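Local coordinates for protein threonine--tRNA ligase catalytic subunit (PDB 3A32) that probably catalyses the ATP-dependent attachment of threonine to tRNA(Thr) as a homodimeric, zinc-binding class II synthetase, and probably cannot deacylate mischarged seryl-tRNA(Thr) because it lacks the editing domain, at residues V352-E355 with I356-A360; L384-D387 with V388-E392; V417-L420 with E421-K424. All blocks are in the same frame, centred on the assembly; numbering follows the deposited sequence. Where two conformers were deposited one is given.

In the fold
All three contacts are local and belong to the anticodon-binding domain, remote from the zinc site. Contact 1 forms the first turns of helix 353-369, which returns the chain from strand 341-347 to strand 373-380; it is partly buried, with Ile356 and Leu359 turned into the fold. Contact 2, on helix 384-393, lies more at the surface, about 20 Å from contact 1 between centres. Both are held by helical backbone bonds with one apolar pair each. Contact 3 is a surface hairpin turn between strands 412-419 and 424-431, tied by the Asp419 carboxylate and closed through a G1 beta bulge; its nearest atoms come within about 5 Å of contact 2.

Contact 1 of 3, residues V352-E355 with I356-A360; sequences VDRE and IEDLA
Asp353 O accepts the backbone N-H of Glu357 at 2.9 Å (Glu357 N to Asp353 O), a bond bent to 147° at the hydrogen, with the donor standing above the carbonyl plane. It belongs to the first turns of helix 353-369, the connecting helix of a beta-alpha-beta unit between the parallel strands 341-347 and 373-380 of the anticodon-binding domain. Bonds of the same i to i+4 kind follow from Asp358 N to Arg354 O and from Leu359 N to Glu355 O, while Ile356 N reaches Val352 O at 3.0 Å, almost in line with that carbonyl. The side chain of Asp353 turns back to the strand-helix loop, where OD1 is hydrogen-bonded to Thr348 OG1 and OD2 to the backbone N of Gly349. Ile356 lies alongside it, pointing the same way. With CG1 placed beside the backbone N (chi1 -69°) and the chain extended beyond, CD1 comes 3.9 Å from Asp353 OD1 and 4.2 Å from Val352 CG1, one turn back. Ile356 faces the sheet, touching Ala345 of strand 341-347 and Val408 of helix 405-410. Arg354 and Asp358, both exposed, are more loosely related: Arg354 NE stays 5.4 Å from Asp358 OD2, too far for a salt bridge, although the two opposite charges may still attract weakly. Glu357, by contrast, bends at its second torsion and carries OE1 to a salt bridge with Lys347. The carboxylate of Asp358 sits beside the carbonyl of the residue four back, Asp358 CG lying 3.2 Å from Arg354 O.

Contact 2 of 3, residues L384-D387 with V388-E392; sequences LSSD and VRHIE
The backbone from Leu384 to Glu392 is regular alpha helix, the N-H groups of Val388, Arg389, His390 and Ile391 each bonding to the carbonyl four residues back, from Val388 N to Leu384 O at 2.9 Å to the longer Arg389 N to Ser385 O at 3.2 Å. On the inward side the side chains of Leu384 and Val388 meet at a slant, Leu384 CD1 touching Val388 CG2 at 3.8 Å. Val388 has CG1 anti to its N (chi1 168°), which leaves CG2 beside the N and turned back toward the preceding turn, where CG2 also rests 3.3 Å from Leu384 O. Both residues touch Phe402 of strand 399-403, and Leu384 reaches Ile344 and Val346 of strand 341-347 as well. Helix 384-393 follows strand 373-380 and is laid against the mixed sheet of the anticodon-binding domain by this apolar side. Ile391, buried, continues it: its CG1 branch lies beside the N and folds back over the preceding turn, CD1 coming 3.4 Å from Asp387 O, and its side chain touches Lys377, Pro397 and Leu471. The carboxylate of Asp387 is anchored to the sheet, OD2 being hydrogen-bonded to Ser379 OG. The outer side is polar. There the His390 ring is set obliquely to the carbonyl of Ser386, whose oxygen takes the backbone N-H of His390 at 3.1 Å. His390 ND1 also comes within 2.7 Å of Ser386 O, but at an angle too poor for a bond.

Contact 3 of 3, residues V417-L420 with E421-K424; sequences VFDL and ESMK
Asp419 carries CG anti to its N (chi1 -158°) and Ser422 holds OG between its N and carbonyl carbon (chi1 68°), which helps bring the serine hydroxyl to the aspartate carboxylate. Ser422 OG donates to Asp419 OD2 at 2.9 Å, meeting it on the anti side and 19° out of the carboxylate plane. The same oxygen is approached by the backbone N-H of Ser422 in a weak bond, so one carboxylate oxygen grips both the side chain and the main chain of the turn. The backbone closes the turn as well: Asp419 and Lys424 form an antiparallel hydrogen-bonded pair, Asp419 N bonding to Lys424 O at 2.7 Å. In return Asp419 O receives two weak bonds, from Lys424 N at 3.3 Å and from Met423 N, the latter strongly bent. With Met423 and Lys424 both facing Asp419, and Met423 in a left-handed backbone conformation, this is a G1 beta bulge, closing the turn of the hairpin made by strands 412-419 and 424-431 at the 424-431 edge of the domain's mixed sheet. Phe418 lies across the returning chain, with Lys424 O over one ring face, offset toward the rim. Met423 makes a Met-aromatic contact with this ring from the edge: SD lies in the ring plane, 5.2 Å from the centroid and 3.9 Å from Phe418 CE2. Met423 SD also comes 3.4 Å from Leu420 O. Beyond the turn, Arg331 forms a cation-pi contact with the Phe418 ring, and Leu420 packs on Lys194, Arg328 and Arg331.

Contact 1 of 3, residues V352-E355 with I356-A360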
ATOM      1  N   VAL A 352      12.252   8.345  43.511  1.00 20.57           N
ATOM      2  CA  VAL A 352      12.885   8.467  42.196  1.00 18.89           C
ATOM      3  C   VAL A 352      11.898   7.946  41.107  1.00 18.32           C
ATOM      4  O   VAL A 352      12.042   8.278  39.946  1.00 18.98           O
ATOM      5  CB  VAL A 352      14.285   7.786  42.188  1.00 17.94           C
ATOM      6  CG1 VAL A 352      14.149   6.286  42.336  1.00 17.92           C
ATOM      7  CG2 VAL A 352      15.111   8.166  40.962  1.00 16.00           C
ATOM      8  N   ASP A 353      10.889   7.169  41.504  1.00 17.39           N
ATOM      9  CA  ASP A 353       9.909   6.591  40.566  1.00 17.59           C
ATOM     10  C   ASP A 353       9.157   7.636  39.750  1.00 18.32           C
ATOM     11  O   ASP A 353       8.633   7.353  38.674  1.00 17.27           O
ATOM     12  CB  ASP A 353       8.921   5.665  41.281  1.00 16.19           C
ATOM     13  CG  ASP A 353       9.549   4.340  41.673  1.00 15.34           C
ATOM     14  OD1 ASP A 353      10.787   4.200  41.476  1.00 11.83           O
ATOM     15  OD2 ASP A 353       8.808   3.447  42.190  1.00 14.72           O
ATOM     16  N   ARG A 354       9.141   8.851  40.273  1.00 19.54           N
ATOM     17  CA  ARG A 354       8.435   9.943  39.659  1.00 21.31           C
ATOM     18  C   ARG A 354       9.239  10.457  38.455  1.00 20.80           C
ATOM     19  O   ARG A 354       8.684  10.692  37.383  1.00 20.75           O
ATOM     20  CB  ARG A 354       8.203  11.037  40.703  1.00 22.24           C
ATOM     21  CG  ARG A 354       7.478  12.236  40.179  1.00 27.61           C
ATOM     22  CD  ARG A 354       7.574  13.356  41.185  1.00 37.17           C
ATOM     23  NE  ARG A 354       8.926  13.922  41.362  1.00 41.98           N
ATOM     24  CZ  ARG A 354       9.740  13.662  42.396  1.00 46.15           C
ATOM     25  NH1 ARG A 354       9.381  12.796  43.353  1.00 48.23           N
ATOM     26  NH2 ARG A 354      10.928  14.260  42.479  1.00 47.06           N
ATOM     27  N   GLU A 355      10.548  10.603  38.637  1.00 20.35           N
ATOM     28  CA  GLU A 355      11.425  11.001  37.554  1.00 19.78           C
ATOM     29  C   GLU A 355      11.548   9.874  36.515  1.00 18.03           C
ATOM     30  O   GLU A 355      11.659  10.130  35.346  1.00 17.70           O
ATOM     31  CB  GLU A 355      12.799  11.289  38.108  1.00 20.08           C
ATOM     32  CG  GLU A 355      12.924  12.530  38.924  1.00 25.93           C
ATOM     33  CD  GLU A 355      14.327  12.655  39.442  1.00 32.17           C
ATOM     34  OE1 GLU A 355      15.245  12.892  38.603  1.00 33.91           O
ATOM     35  OE2 GLU A 355      14.499  12.483  40.678  1.00 34.26           O
ATOM     36  N   ILE A 356      11.585   8.628  36.972  1.00 16.78           N
ATOM     37  CA  ILE A 356      11.588   7.459  36.079  1.00 16.17           C
ATOM     38  C   ILE A 356      10.323   7.431  35.212  1.00 16.70           C
ATOM     39  O   ILE A 356      10.410   7.220  34.001  1.00 15.87           O
ATOM     40  CB  ILE A 356      11.670   6.135  36.882  1.00 15.37           C
ATOM     41  CG1 ILE A 356      13.044   6.001  37.547  1.00 11.83           C
ATOM     42  CG2 ILE A 356      11.263   4.937  36.010  1.00 13.17           C
ATOM     43  CD1 ILE A 356      13.136   4.866  38.496  1.00  8.14           C
ATOM     44  N   GLU A 357       9.167   7.663  35.854  1.00 17.92           N
ATOM     45  CA  GLU A 357       7.878   7.612  35.181  1.00 19.18           C
ATOM     46  C   GLU A 357       7.775   8.754  34.182  1.00 18.72           C
ATOM     47  O   GLU A 357       7.384   8.520  33.045  1.00 18.87           O
ATOM     48  CB  GLU A 357       6.709   7.561  36.193  1.00 20.04           C
ATOM     49  CG  GLU A 357       5.307   7.860  35.591  1.00 24.63           C
ATOM     50  CD  GLU A 357       4.793   6.755  34.641  1.00 31.09           C
ATOM     51  OE1 GLU A 357       5.130   5.560  34.859  1.00 35.37           O
ATOM     52  OE2 GLU A 357       4.044   7.077  33.678  1.00 32.82           O
ATOM     53  N   ASP A 358       8.175   9.961  34.577  1.00 18.08           N
ATOM     54  CA  ASP A 358       8.163  11.090  33.678  1.00 17.71           C
ATOM     55  C   ASP A 358       9.169  10.958  32.516  1.00 16.59           C
ATOM     56  O   ASP A 358       8.875  11.364  31.405  1.00 16.28           O
ATOM     57  CB  ASP A 358       8.382  12.418  34.435  1.00 19.66           C
ATOM     58  CG  ASP A 358       7.241  12.734  35.466  1.00 24.19           C
ATOM     59  OD1 ASP A 358       6.196  12.024  35.529  1.00 29.79           O
ATOM     60  OD2 ASP A 358       7.398  13.716  36.226  1.00 27.68           O
ATOM     61  N   LEU A 359      10.361  10.436  32.774  1.00 14.76           N
ATOM     62  CA  LEU A 359      11.317  10.159  31.699  1.00 14.08           C
ATOM     63  C   LEU A 359      10.796   9.139  30.668  1.00 13.61           C
ATOM     64  O   LEU A 359      10.785   9.416  29.464  1.00 14.68           O
ATOM     65  CB  LEU A 359      12.712   9.767  32.251  1.00 13.93           C
ATOM     66  CG  LEU A 359      13.876   9.730  31.231  1.00 13.63           C
ATOM     67  CD1 LEU A 359      14.105  11.058  30.532  1.00 12.44           C
ATOM     68  CD2 LEU A 359      15.199   9.187  31.848  1.00 11.91           C
ATOM     69  N   ALA A 360      10.353   7.978  31.146  1.00 13.50           N
ATOM     70  CA  ALA A 360       9.809   6.905  30.301  1.00 13.31           C
ATOM     71  C   ALA A 360       8.645   7.385  29.429  1.00 13.52           C
ATOM     72  O   ALA A 360       8.648   7.237  28.201  1.00 14.18           O
ATOM     73  CB  ALA A 360       9.366   5.707  31.181  1.00 12.15           C
TER

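Contact 2 of 3, residues L384-D387 with V388-E392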
ATOM      1  N   LEU A 384      11.808  -7.261  37.168  1.00 13.77           N
ATOM      2  CA  LEU A 384      12.503  -7.032  35.882  1.00 13.21           C
ATOM      3  C   LEU A 384      12.839  -8.297  35.122  1.00 13.14           C
ATOM      4  O   LEU A 384      12.526  -8.429  33.957  1.00 12.72           O
ATOM      5  CB  LEU A 384      13.771  -6.161  36.035  1.00 12.75           C
ATOM      6  CG  LEU A 384      14.349  -5.672  34.695  1.00 12.53           C
ATOM      7  CD1 LEU A 384      13.394  -4.760  33.900  1.00 13.41           C
ATOM      8  CD2 LEU A 384      15.719  -5.060  34.885  1.00 13.61           C
ATOM      9  N   SER A 385      13.471  -9.235  35.801  1.00 14.05           N
ATOM     10  CA  SER A 385      14.018 -10.407  35.159  1.00 14.73           C
ATOM     11  C   SER A 385      12.940 -11.236  34.489  1.00 14.48           C
ATOM     12  O   SER A 385      13.130 -11.686  33.372  1.00 16.34           O
ATOM     13  CB  SER A 385      14.789 -11.229  36.177  1.00 15.14           C
ATOM     14  OG  SER A 385      15.124 -12.498  35.649  1.00 20.61           O
ATOM     15  N   SER A 386      11.800 -11.414  35.140  1.00 13.77           N
ATOM     16  CA  SER A 386      10.670 -12.144  34.555  0.50 13.76           C
ATOM     17  C   SER A 386       9.902 -11.327  33.517  1.00 13.10           C
ATOM     18  O   SER A 386       9.342 -11.892  32.588  1.00 13.49           O
ATOM     19  CB  SER A 386       9.709 -12.637  35.643  0.50 13.47           C
ATOM     20  OG  SER A 386       8.357 -12.551  35.196  0.50 15.89           O
ATOM     21  N   ASP A 387       9.843 -10.001  33.697  1.00 12.88           N
ATOM     22  CA  ASP A 387       9.199  -9.119  32.713  1.00 13.40           C
ATOM     23  C   ASP A 387       9.964  -9.160  31.364  1.00 13.83           C
ATOM     24  O   ASP A 387       9.347  -9.276  30.299  1.00 13.41           O
ATOM     25  CB  ASP A 387       9.118  -7.677  33.213  1.00 13.40           C
ATOM     26  CG  ASP A 387       7.997  -7.455  34.252  1.00 13.56           C
ATOM     27  OD1 ASP A 387       7.106  -8.297  34.443  1.00 15.04           O
ATOM     28  OD2 ASP A 387       8.008  -6.409  34.900  1.00 16.84           O
ATOM     29  N   VAL A 388      11.292  -9.068  31.454  1.00 12.84           N
ATOM     30  CA  VAL A 388      12.177  -9.066  30.288  1.00 13.06           C
ATOM     31  C   VAL A 388      12.068 -10.378  29.556  1.00 13.56           C
ATOM     32  O   VAL A 388      11.949 -10.381  28.335  1.00 14.40           O
ATOM     33  CB  VAL A 388      13.665  -8.739  30.658  1.00 12.26           C
ATOM     34  CG1 VAL A 388      14.594  -9.019  29.492  1.00  9.56           C
ATOM     35  CG2 VAL A 388      13.787  -7.293  31.085  1.00 10.62           C
ATOM     36  N   ARG A 389      12.100 -11.482  30.302  1.00 14.73           N
ATOM     37  CA  ARG A 389      11.958 -12.815  29.752  1.00 15.98           C
ATOM     38  C   ARG A 389      10.637 -12.978  28.974  1.00 15.72           C
ATOM     39  O   ARG A 389      10.657 -13.495  27.865  1.00 15.70           O
ATOM     40  CB  ARG A 389      12.167 -13.871  30.868  1.00 16.84           C
ATOM     41  CG  ARG A 389      11.134 -15.003  30.946  1.00 23.56           C
ATOM     42  CD  ARG A 389      11.632 -16.447  30.675  1.00 32.96           C
ATOM     43  NE  ARG A 389      10.767 -17.152  29.698  1.00 39.18           N
ATOM     44  CZ  ARG A 389      10.836 -18.452  29.383  1.00 42.73           C
ATOM     45  NH1 ARG A 389      11.698 -19.276  30.000  1.00 43.02           N
ATOM     46  NH2 ARG A 389      10.004 -18.942  28.460  1.00 43.16           N
ATOM     47  N   HIS A 390       9.518 -12.503  29.523  1.00 14.79           N
ATOM     48  CA  HIS A 390       8.258 -12.479  28.795  1.00 15.73           C
ATOM     49  C   HIS A 390       8.302 -11.646  27.510  1.00 15.14           C
ATOM     50  O   HIS A 390       7.832 -12.085  26.434  1.00 14.13           O
ATOM     51  CB  HIS A 390       7.111 -12.014  29.696  1.00 16.58           C
ATOM     52  CG  HIS A 390       6.842 -12.948  30.832  1.00 22.11           C
ATOM     53  ND1 HIS A 390       6.796 -12.528  32.143  1.00 27.00           N
ATOM     54  CD2 HIS A 390       6.618 -14.289  30.860  1.00 27.20           C
ATOM     55  CE1 HIS A 390       6.540 -13.558  32.930  1.00 25.41           C
ATOM     56  NE2 HIS A 390       6.438 -14.642  32.182  1.00 27.02           N
ATOM     57  N   ILE A 391       8.878 -10.456  27.631  1.00 14.13           N
ATOM     58  CA  ILE A 391       9.055  -9.564  26.504  1.00 13.41           C
ATOM     59  C   ILE A 391       9.900 -10.271  25.410  1.00 13.04           C
ATOM     60  O   ILE A 391       9.527 -10.274  24.250  1.00 13.04           O
ATOM     61  CB  ILE A 391       9.653  -8.217  26.987  1.00 12.67           C
ATOM     62  CG1 ILE A 391       8.598  -7.388  27.705  1.00 12.31           C
ATOM     63  CG2 ILE A 391      10.275  -7.436  25.845  1.00 11.52           C
ATOM     64  CD1 ILE A 391       9.169  -6.306  28.607  1.00 11.24           C
ATOM     65  N   GLU A 392      11.029 -10.880  25.791  1.00 12.42           N
ATOM     66  CA  GLU A 392      11.877 -11.588  24.819  1.00 11.96           C
ATOM     67  C   GLU A 392      11.256 -12.831  24.204  1.00 11.96           C
ATOM     68  O   GLU A 392      11.597 -13.216  23.057  1.00 12.08           O
ATOM     69  CB  GLU A 392      13.207 -11.975  25.455  1.00 12.15           C
ATOM     70  CG  GLU A 392      13.992 -10.790  25.945  1.00 14.85           C
ATOM     71  CD  GLU A 392      14.421  -9.814  24.802  1.00 17.71           C
ATOM     72  OE1 GLU A 392      13.938  -9.873  23.660  1.00 16.51           O
ATOM     73  OE2 GLU A 392      15.270  -8.963  25.068  1.00 23.63           O
TER

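Contact 3 of 3, residues V417-L420 with E421-K424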
ATOM      1  N   VAL A 417      19.841  -3.039  21.545  1.00  9.72           N
ATOM      2  CA  VAL A 417      19.474  -3.316  20.169  1.00  9.98           C
ATOM      3  C   VAL A 417      19.678  -4.822  19.940  1.00  9.98           C
ATOM      4  O   VAL A 417      20.562  -5.442  20.514  1.00 11.82           O
ATOM      5  CB  VAL A 417      20.361  -2.408  19.248  1.00 11.05           C
ATOM      6  CG1 VAL A 417      20.126  -2.714  17.764  1.00 12.28           C
ATOM      7  CG2 VAL A 417      20.092  -0.896  19.525  1.00  8.17           C
ATOM      8  N   PHE A 418      18.832  -5.457  19.172  1.00 10.04           N
ATOM      9  CA  PHE A 418      18.996  -6.877  18.964  1.00  9.89           C
ATOM     10  C   PHE A 418      19.805  -7.037  17.698  1.00 11.74           C
ATOM     11  O   PHE A 418      19.442  -6.504  16.641  1.00 12.75           O
ATOM     12  CB  PHE A 418      17.656  -7.614  18.835  1.00  8.34           C
ATOM     13  CG  PHE A 418      17.841  -9.072  18.744  1.00  8.79           C
ATOM     14  CD1 PHE A 418      17.962  -9.862  19.939  1.00  6.06           C
ATOM     15  CD2 PHE A 418      18.033  -9.678  17.479  1.00  6.01           C
ATOM     16  CE1 PHE A 418      18.230 -11.254  19.870  1.00  5.81           C
ATOM     17  CE2 PHE A 418      18.316 -11.070  17.387  1.00  6.80           C
ATOM     18  CZ  PHE A 418      18.392 -11.871  18.579  1.00  4.92           C
ATOM     19  N   ASP A 419      20.891  -7.772  17.798  1.00 13.66           N
ATOM     20  CA  ASP A 419      21.835  -7.949  16.701  1.00 15.55           C
ATOM     21  C   ASP A 419      21.483  -9.190  15.900  1.00 14.82           C
ATOM     22  O   ASP A 419      21.604 -10.300  16.397  1.00 13.60           O
ATOM     23  CB  ASP A 419      23.229  -8.150  17.276  1.00 16.58           C
ATOM     24  CG  ASP A 419      24.297  -7.819  16.277  1.00 23.60           C
ATOM     25  OD1 ASP A 419      24.315  -6.624  15.863  1.00 30.84           O
ATOM     26  OD2 ASP A 419      25.086  -8.727  15.892  1.00 28.42           O
ATOM     27  N   LEU A 420      21.040  -8.998  14.666  1.00 15.46           N
ATOM     28  CA  LEU A 420      20.471 -10.124  13.894  1.00 16.46           C
ATOM     29  C   LEU A 420      21.502 -11.172  13.510  1.00 18.21           C
ATOM     30  O   LEU A 420      21.171 -12.339  13.469  1.00 19.39           O
ATOM     31  CB  LEU A 420      19.693  -9.652  12.670  1.00 14.63           C
ATOM     32  CG  LEU A 420      18.489  -8.739  12.933  1.00 13.83           C
ATOM     33  CD1 LEU A 420      17.970  -8.230  11.587  1.00  6.80           C
ATOM     34  CD2 LEU A 420      17.380  -9.454  13.787  1.00  9.19           C
ATOM     35  N   GLU A 421      22.735 -10.757  13.223  1.00 21.45           N
ATOM     36  CA  GLU A 421      23.832 -11.715  12.904  1.00 23.94           C
ATOM     37  C   GLU A 421      24.171 -12.613  14.090  1.00 22.92           C
ATOM     38  O   GLU A 421      23.991 -13.836  14.013  1.00 23.79           O
ATOM     39  CB  GLU A 421      25.105 -11.029  12.345  1.00 24.98           C
ATOM     40  CG  GLU A 421      24.884  -9.988  11.212  1.00 31.24           C
ATOM     41  CD  GLU A 421      23.968 -10.484  10.036  1.00 38.44           C
ATOM     42  OE1 GLU A 421      24.237 -11.594   9.456  1.00 36.81           O
ATOM     43  OE2 GLU A 421      23.002  -9.721   9.692  1.00 38.63           O
ATOM     44  N   SER A 422      24.612 -12.018  15.196  1.00 22.50           N
ATOM     45  CA  SER A 422      24.927 -12.792  16.403  1.00 21.17           C
ATOM     46  C   SER A 422      23.680 -13.346  17.120  1.00 19.83           C
ATOM     47  O   SER A 422      23.789 -14.287  17.939  1.00 19.41           O
ATOM     48  CB  SER A 422      25.789 -11.953  17.365  1.00 22.95           C
ATOM     49  OG  SER A 422      25.054 -10.853  17.914  1.00 24.30           O
ATOM     50  N   MET A 423      22.487 -12.802  16.791  1.00 17.83           N
ATOM     51  CA  MET A 423      21.235 -13.210  17.459  1.00 15.10           C
ATOM     52  C   MET A 423      21.321 -12.983  18.965  1.00 14.62           C
ATOM     53  O   MET A 423      20.912 -13.826  19.735  1.00 13.26           O
ATOM     54  CB  MET A 423      20.879 -14.688  17.180  1.00 15.40           C
ATOM     55  CG  MET A 423      20.483 -14.990  15.708  1.00 14.08           C
ATOM     56  SD  MET A 423      18.915 -14.272  15.210  1.00 14.69           S
ATOM     57  CE  MET A 423      17.788 -15.132  16.332  1.00  7.30           C
ATOM     58  N   LYS A 424      21.847 -11.823  19.360  1.00 14.95           N
ATOM     59  CA  LYS A 424      21.967 -11.398  20.742  1.00 15.72           C
ATOM     60  C   LYS A 424      21.611  -9.926  20.825  1.00 14.83           C
ATOM     61  O   LYS A 424      21.844  -9.164  19.871  1.00 14.30           O
ATOM     62  CB  LYS A 424      23.419 -11.595  21.254  1.00 16.05           C
ATOM     63  CG  LYS A 424      23.897 -13.088  21.265  1.00 19.68           C
ATOM     64  CD  LYS A 424      25.122 -13.299  22.184  1.00 19.76           C
ATOM     65  CE  LYS A 424      25.984 -14.587  21.946  1.00 24.49           C
ATOM     66  NZ  LYS A 424      26.683 -15.061  23.273  1.00 26.45           N
TER